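Local structure of tail fiber protein (Acinetobacter phage AM24, 5W5P) at residues V551-T554 / V555-V558; I571-G575 / T576-L580. The protein is a trimeric phage tailspike that probably recognises the capsular polysaccharide of Acinetobacter baumannii at the start of infection. One frame throughout, in Å; residues are numbered along the deposited sequence.

How the contacts relate
After a small antiparallel sheet near the N terminus comes a long run of parallel strands; both contacts belong to the mainly antiparallel C-terminal region beyond it. Contact 1 comes first. It closes a tight loop at 551-558, just after the long strand 535-546, and joins strand 551-553 to strand 558-559. Contact 2 follows at 571-580, where strand 569-574 reverses into strand 577-582. The two are in series, so neither nests in nor crosses the other. Their centres lie about 38 Å apart and their nearest atoms about 24 Å. Contact 1 meets a second subunit of the trimer, whereas contact 2 packs on strands 470-477 and 535-546 of its own chain.

Contact 1: V551-T554 / V555-V558; sequences VIDT and VNNV
Asp553 and Val558 form an antiparallel hydrogen-bonded pair at the base of a tight turn, with a beta bulge on each strand. Ile552 and Asp553 both lie opposite Val558, which makes a classic bulge. Asn557 and Val558 both lie opposite Asp553, which makes a G1 bulge. In the first, Val558 O accepts two backbone N-H groups. The bond from Ile552 N is short, 2.8 Å to Val558 O, and the one from Asp553 N is longer. In the return direction, Val558 N donates to Asp553 O at 3.2 Å. Asn557 N adds a weak bond to the same oxygen. Asn557 has the positive phi (60°) expected at the first position of a G1 bulge.

The Asp553 side chain lies on the same face as Val558 and reaches along the turn. Asp553 CB is 3.9 Å from Val558 CB. From there CG stands anti to the backbone N (chi1 -180°), which carries the carboxylate toward the chain of the turn. Asp553 OD1 accepts Val555 N at 3.2 Å, with the donor well above the carboxylate plane. This bond closes an Asx turn. The same oxygen takes a weak but nearly straight bond from the next N-H, that of Asn556. OD2 lies beside CB of Asn556 and takes a weak hydrogen bond from Tyr593 OH.

A second subunit packs against the loop: Tyr536 and Ser524 of that subunit hydrogen-bond to the carbonyl oxygens of Val551 and Ile552, and its Ile527 touches the Ile552 side chain. Within the loop, Ile552 sends its CG1 branch over the Val558 carbonyl, and the terminal Ile552 CD1 ends 4.0 Å from Val558 CG1.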
loop_
_atom_site.group_PDB
_atom_site.type_symbol
_atom_site.label_atom_id
_atom_site.label_comp_id
_atom_site.label_asym_id
_atom_site.label_seq_id
_atom_site.Cartn_x
_atom_site.Cartn_y
_atom_site.Cartn_z
ATOM N N VAL A 551 39.470 -6.892 36.491
ATOM C CA VAL A 551 39.373 -5.735 37.375
ATOM C C VAL A 551 38.085 -4.976 37.080
ATOM O O VAL A 551 37.831 -4.574 35.938
ATOM C CB VAL A 551 40.594 -4.819 37.215
ATOM C CG1 VAL A 551 40.554 -3.700 38.245
ATOM C CG2 VAL A 551 41.877 -5.619 37.331
ATOM N N ILE A 552 37.272 -4.768 38.113
ATOM C CA ILE A 552 36.065 -3.954 38.002
ATOM C C ILE A 552 36.145 -2.673 38.814
ATOM O O ILE A 552 35.281 -1.798 38.645
ATOM C CB ILE A 552 34.806 -4.752 38.403
ATOM C CG1 ILE A 552 34.939 -5.271 39.837
ATOM C CG2 ILE A 552 34.572 -5.901 37.432
ATOM C CD1 ILE A 552 33.773 -6.122 40.285
ATOM N N ASP A 553 37.147 -2.530 39.686
ATOM C CA ASP A 553 37.315 -1.341 40.527
ATOM C C ASP A 553 38.821 -1.120 40.693
ATOM O O ASP A 553 39.444 -1.668 41.605
ATOM C CB ASP A 553 36.617 -1.505 41.870
ATOM C CG ASP A 553 36.769 -0.285 42.772
ATOM O OD1 ASP A 553 37.338 0.736 42.340
ATOM O OD2 ASP A 553 36.311 -0.350 43.929
ATOM N N THR A 554 39.388 -0.298 39.808
ATOM C CA THR A 554 40.824 -0.052 39.800
ATOM C C THR A 554 41.299 0.770 40.992
ATOM O O THR A 554 42.512 0.850 41.221
ATOM C CB THR A 554 41.221 0.658 38.510
ATOM O OG1 THR A 554 40.669 1.980 38.510
ATOM C CG2 THR A 554 40.686 -0.103 37.307
ATOM N N VAL A 555 40.388 1.383 41.747
ATOM C CA VAL A 555 40.790 2.164 42.911
ATOM C C VAL A 555 40.954 1.264 44.129
ATOM O O VAL A 555 41.960 1.335 44.845
ATOM C CB VAL A 555 39.774 3.292 43.171
ATOM C CG1 VAL A 555 39.914 3.828 44.590
ATOM C CG2 VAL A 555 39.946 4.409 42.146
ATOM N N ASN A 556 39.976 0.396 44.378
ATOM C CA ASN A 556 39.999 -0.505 45.520
ATOM C C ASN A 556 40.509 -1.896 45.169
ATOM O O ASN A 556 40.601 -2.748 46.060
ATOM C CB ASN A 556 38.601 -0.601 46.140
ATOM C CG ASN A 556 38.071 0.749 46.596
ATOM O OD1 ASN A 556 37.010 1.196 46.156
ATOM N ND2 ASN A 556 38.812 1.406 47.481
ATOM N N ASN A 557 40.839 -2.143 43.897
ATOM C CA ASN A 557 41.403 -3.409 43.424
ATOM C C ASN A 557 40.448 -4.575 43.704
ATOM O O ASN A 557 40.737 -5.494 44.470
ATOM C CB ASN A 557 42.785 -3.663 44.046
ATOM C CG ASN A 557 43.789 -2.585 43.691
ATOM O OD1 ASN A 557 44.147 -2.415 42.524
ATOM N ND2 ASN A 557 44.251 -1.846 44.696
ATOM N N VAL A 558 39.296 -4.513 43.041
ATOM C CA VAL A 558 38.263 -5.535 43.148
ATOM C C VAL A 558 38.093 -6.180 41.779
ATOM O O VAL A 558 38.011 -5.479 40.764
ATOM C CB VAL A 558 36.934 -4.944 43.656
ATOM C CG1 VAL A 558 35.863 -6.014 43.741
ATOM C CG2 VAL A 558 37.133 -4.285 45.013
#

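Contact 2: I571-G575 / T576-L580; sequences IERVG and TKYLL
Arg573 lays its CB over one face of the Tyr578 ring, 4.0 Å from the ring centroid and offset toward the rim. This is a CH-pi contact between facing residues of a non-hydrogen-bonded pair. With chi1 at 171° the arginine chain runs on extended past the ring, then bends at chi3 (-102°). The bend brings the guanidinium round to the hydroxyl end of the ring. There Arg573 NE donates a nearly straight bond to Tyr578 OH at 3.0 Å. The oxygen lies in the guanidinium plane, at its edge, and the guanidinium stands almost perpendicular to the ring. The ring is therefore held by its face and by its hydroxyl at once. Weak hydrogen bonds join Tyr578 OH to Val537 N and Arg573 NH2 to Val535 O, both on strand 535-546.

These residues lie in a two-strand hairpin closed by a type II' turn from Val574 to Lys577. Gly575 takes the positive phi that the turn requires. Val574 and Lys577 exchange two backbone bonds, with Lys577 N 2.8 Å from Val574 O. Further from the turn, Leu579 N meets Glu572 O at 2.8 Å.

On the face of Arg573 and Tyr578, Ile571 CD1 touches Tyr578 CD2, and Ile571 CG2 lies 3.8 Å from Leu580 CG. On the other face, Val574 CG2 packs against Leu579 CD1 at 3.8 Å. Beside them, the Glu572 carboxylate reaches along Leu579 to a salt bridge with Lys581.

Through backbone bonds of Tyr578 and Leu580 the hairpin extends the sheet of strand 470-477, and Thr576 OG1 hydrogen-bonds to Asp477. Its Tyr578 face packs on Tyr536 and Ala539 of strand 535-546, which belongs to the other antiparallel sheet of this region.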
loop_
_atom_site.group_PDB
_atom_site.type_symbol
_atom_site.label_atom_id
_atom_site.label_comp_id
_atom_site.label_asym_id
_atom_site.label_seq_id
_atom_site.Cartn_x
_atom_site.Cartn_y
_atom_site.Cartn_z
ATOM N N ILE A 571 17.368 -30.341 39.299
ATOM C CA ILE A 571 16.069 -29.694 39.149
ATOM C C ILE A 571 15.098 -30.293 40.156
ATOM O O ILE A 571 15.247 -31.440 40.590
ATOM C CB ILE A 571 15.496 -29.797 37.713
ATOM C CG1 ILE A 571 15.237 -31.255 37.320
ATOM C CG2 ILE A 571 16.418 -29.117 36.709
ATOM C CD1 ILE A 571 14.652 -31.398 35.926
ATOM N N GLU A 572 14.100 -29.493 40.530
ATOM C CA GLU A 572 13.080 -29.892 41.492
ATOM C C GLU A 572 11.730 -29.373 41.022
ATOM O O GLU A 572 11.613 -28.205 40.641
ATOM C CB GLU A 572 13.399 -29.354 42.892
ATOM C CG GLU A 572 12.245 -29.470 43.871
ATOM C CD GLU A 572 12.489 -28.719 45.171
ATOM O OE1 GLU A 572 13.388 -27.852 45.206
ATOM O OE2 GLU A 572 11.776 -29.002 46.158
ATOM N N ARG A 573 10.718 -30.238 41.041
ATOM C CA ARG A 573 9.372 -29.860 40.630
ATOM C C ARG A 573 8.619 -29.289 41.827
ATOM O O ARG A 573 8.504 -29.949 42.867
ATOM C CB ARG A 573 8.618 -31.052 40.042
ATOM C CG ARG A 573 7.138 -30.769 39.801
ATOM C CD ARG A 573 6.393 -31.988 39.273
ATOM N NE ARG A 573 6.168 -31.903 37.832
ATOM C CZ ARG A 573 5.025 -31.528 37.264
ATOM N NH1 ARG A 573 3.977 -31.200 38.007
ATOM N NH2 ARG A 573 4.929 -31.486 35.946
ATOM N N VAL A 574 8.119 -28.064 41.681
ATOM C CA VAL A 574 7.308 -27.401 42.696
ATOM C C VAL A 574 6.005 -26.992 42.026
ATOM O O VAL A 574 5.993 -26.095 41.172
ATOM C CB VAL A 574 8.020 -26.188 43.310
ATOM C CG1 VAL A 574 7.114 -25.492 44.316
ATOM C CG2 VAL A 574 9.319 -26.613 43.965
ATOM N N GLY A 575 4.908 -27.637 42.418
ATOM C CA GLY A 575 3.640 -27.454 41.746
ATOM C C GLY A 575 3.746 -27.872 40.297
ATOM O O GLY A 575 3.930 -29.056 39.999
ATOM N N THR A 576 3.639 -26.907 39.386
ATOM C CA THR A 576 3.892 -27.138 37.974
ATOM C C THR A 576 5.240 -26.587 37.531
ATOM O O THR A 576 5.623 -26.778 36.371
ATOM C CB THR A 576 2.775 -26.517 37.123
ATOM O OG1 THR A 576 2.531 -25.174 37.556
ATOM C CG2 THR A 576 1.493 -27.331 37.246
ATOM N N LYS A 577 5.967 -25.918 38.420
ATOM C CA LYS A 577 7.226 -25.283 38.069
ATOM C C LYS A 577 8.396 -26.239 38.274
ATOM O O LYS A 577 8.294 -27.259 38.961
ATOM C CB LYS A 577 7.441 -24.012 38.896
ATOM C CG LYS A 577 6.326 -22.994 38.755
ATOM C CD LYS A 577 6.531 -21.795 39.662
ATOM C CE LYS A 577 5.329 -20.867 39.618
ATOM N NZ LYS A 577 5.331 -19.910 40.758
ATOM N N TYR A 578 9.523 -25.887 37.661
ATOM C CA TYR A 578 10.776 -26.609 37.838
ATOM C C TYR A 578 11.847 -25.602 38.224
ATOM O O TYR A 578 12.059 -24.615 37.514
ATOM C CB TYR A 578 11.167 -27.368 36.567
ATOM C CG TYR A 578 10.505 -28.725 36.460
ATOM C CD1 TYR A 578 9.243 -28.857 35.898
ATOM C CD2 TYR A 578 11.139 -29.874 36.931
ATOM C CE1 TYR A 578 8.628 -30.089 35.802
ATOM C CE2 TYR A 578 10.528 -31.114 36.841
ATOM C CZ TYR A 578 9.272 -31.213 36.274
ATOM O OH TYR A 578 8.647 -32.433 36.168
ATOM N N LEU A 579 12.497 -25.841 39.360
ATOM C CA LEU A 579 13.599 -25.006 39.817
ATOM C C LEU A 579 14.908 -25.634 39.357
ATOM O O LEU A 579 15.220 -26.767 39.734
ATOM C CB LEU A 579 13.582 -24.867 41.340
ATOM C CG LEU A 579 12.248 -24.620 42.051
ATOM C CD1 LEU A 579 12.470 -24.527 43.552
ATOM C CD2 LEU A 579 11.573 -23.360 41.534
ATOM N N LEU A 580 15.663 -24.906 38.542
ATOM C CA LEU A 580 16.985 -25.353 38.118
ATOM C C LEU A 580 18.027 -24.809 39.088
ATOM O O LEU A 580 17.993 -23.629 39.449
ATOM C CB LEU A 580 17.279 -24.892 36.691
ATOM C CG LEU A 580 16.418 -25.531 35.594
ATOM C CD1 LEU A 580 15.184 -24.684 35.316
ATOM C CD2 LEU A 580 17.222 -25.742 34.321
#